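PDB 5XEA: envelope glycoprotein from Thogoto virus, which probably attaches the virus to a receptor on the host cell and later induces fusion of the virion with the host membrane. Local coordinates for residues B[34-39]-B[196-201]. Sequence-based numbering, arbitrary orientation.
Sequences TTSAQN and EIQREE
T34 and T35 pair with Q198 and I197 in an antiparallel ladder at the surface, where strand 24-35 ends and strand 197-209 begins in a six-stranded antiparallel sheet of this gp64-family glycoprotein. T34 and Q198 form the hydrogen-bonded pair: Q198 N donates to T34 O at 2.7 Å in a nearly straight bond (175° at the hydrogen), and T34 N returns a bond to Q198 O at 3.1 Å. T35 and I197 form the non-hydrogen-bonded pair, with CA atoms 4.6 Å apart. Their side chains lie on the same face and cross obliquely, T35 CG2 meeting I197 CG1 at 3.9 Å. On the other face a water connects the strands, accepting from T34 OG1 at 2.7 Å and donating to T35 O and to Q198 OE1; Q198 CB and CG both lie near T34 O.

Past the ladder, the backbone bond from S36 N to E196 O is longer, 3.3 Å, yet pairing continues through a side chain: E196 N donates to S36 OG at 2.9 Å and 171°. The departing turn is held from within, since T35 OG1, placed between its own backbone N and carbonyl carbon (chi1 51°), donates to A37 O at 2.7 Å.

The T35 and I197 face packs on L153 of strand 133-156, which belongs to a second antiparallel sheet, and T35 also touches F151 there. F195 lies against T35 and S36, while farther along the ladder E200 makes a salt bridge with R32 of strand 24-35.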
# COMPACT_ATOMS: atom_id res chain seq x y z
N THR B 34 9.68 23.65 6.63
CA THR B 34 9.96 22.71 5.56
C THR B 34 11.43 22.80 5.17
O THR B 34 12.19 23.61 5.72
CB THR B 34 9.07 22.97 4.33
OG1 THR B 34 9.32 24.30 3.84
CG2 THR B 34 7.60 22.81 4.68
N THR B 35 11.83 21.97 4.21
CA THR B 35 13.22 21.86 3.80
C THR B 35 13.37 22.21 2.32
O THR B 35 12.44 22.05 1.52
CB THR B 35 13.80 20.45 4.06
OG1 THR B 35 12.94 19.45 3.50
CG2 THR B 35 13.96 20.19 5.55
N SER B 36 14.58 22.66 1.98
CA SER B 36 14.92 22.97 0.59
C SER B 36 14.81 21.74 -0.31
O SER B 36 14.29 21.83 -1.43
CB SER B 36 16.33 23.56 0.51
OG SER B 36 16.80 23.95 1.80
N ALA B 37 15.30 20.60 0.16
CA ALA B 37 15.27 19.36 -0.62
C ALA B 37 14.53 18.27 0.15
O ALA B 37 14.23 18.41 1.34
CB ALA B 37 16.69 18.91 -0.96
N GLN B 38 14.22 17.18 -0.55
CA GLN B 38 13.48 16.07 0.04
C GLN B 38 14.33 14.81 0.26
O GLN B 38 13.77 13.73 0.46
CB GLN B 38 12.27 15.74 -0.84
CG GLN B 38 11.40 16.95 -1.15
CD GLN B 38 9.95 16.76 -0.75
OE1 GLN B 38 9.49 17.30 0.25
NE2 GLN B 38 9.22 15.98 -1.54
N ASN B 39 15.66 14.94 0.24
CA ASN B 39 16.55 13.81 0.48
C ASN B 39 17.76 14.23 1.31
O ASN B 39 18.29 15.33 1.12
CB ASN B 39 17.04 13.19 -0.84
CG ASN B 39 15.93 12.46 -1.59
OD1 ASN B 39 15.14 11.72 -0.99
ND2 ASN B 39 15.87 12.66 -2.90
N GLU B 196 18.47 23.40 4.09
CA GLU B 196 18.18 24.14 5.31
C GLU B 196 16.70 24.02 5.65
O GLU B 196 15.85 23.86 4.77
CB GLU B 196 18.58 25.60 5.18
CG GLU B 196 20.08 25.81 5.18
CD GLU B 196 20.51 26.93 4.26
OE1 GLU B 196 19.96 27.01 3.14
OE2 GLU B 196 21.39 27.73 4.66
N ILE B 197 16.41 24.09 6.94
CA ILE B 197 15.04 24.13 7.41
C ILE B 197 14.58 25.58 7.35
O ILE B 197 15.22 26.47 7.91
CB ILE B 197 14.91 23.56 8.83
CG1 ILE B 197 15.14 22.04 8.80
CG2 ILE B 197 13.56 23.89 9.42
CD1 ILE B 197 15.13 21.40 10.17
N GLN B 198 13.47 25.82 6.65
CA GLN B 198 12.93 27.15 6.40
C GLN B 198 11.64 27.33 7.18
O GLN B 198 10.79 26.44 7.21
CB GLN B 198 12.68 27.35 4.91
CG GLN B 198 13.80 26.79 4.05
CD GLN B 198 13.55 26.94 2.57
OE1 GLN B 198 12.64 26.32 2.01
NE2 GLN B 198 14.37 27.76 1.92
N ARG B 199 11.50 28.50 7.80
CA ARG B 199 10.34 28.87 8.61
C ARG B 199 9.42 29.78 7.80
O ARG B 199 9.87 30.53 6.93
CB ARG B 199 10.81 29.57 9.89
CG ARG B 199 9.72 30.03 10.83
CD ARG B 199 10.26 31.09 11.78
NE ARG B 199 9.20 31.69 12.58
CZ ARG B 199 9.08 31.55 13.90
NH1 ARG B 199 9.98 30.83 14.57
NH2 ARG B 199 8.08 32.13 14.55
N GLU B 200 8.12 29.70 8.09
CA GLU B 200 7.14 30.40 7.26
C GLU B 200 5.79 30.44 7.98
O GLU B 200 5.39 29.46 8.62
CB GLU B 200 6.99 29.71 5.90
CG GLU B 200 6.28 30.52 4.84
CD GLU B 200 6.22 29.78 3.52
OE1 GLU B 200 6.45 28.55 3.52
OE2 GLU B 200 5.96 30.42 2.48
N GLU B 201 5.10 31.58 7.88
CA GLU B 201 3.80 31.78 8.50
C GLU B 201 2.72 31.53 7.45
O GLU B 201 2.73 32.16 6.39
CB GLU B 201 3.68 33.19 9.08
CG GLU B 201 4.84 33.59 9.97
CD GLU B 201 4.88 32.81 11.27
OE1 GLU B 201 3.81 32.33 11.70
OE2 GLU B 201 5.97 32.69 11.87
O HOH W 1 10.71 24.75 1.53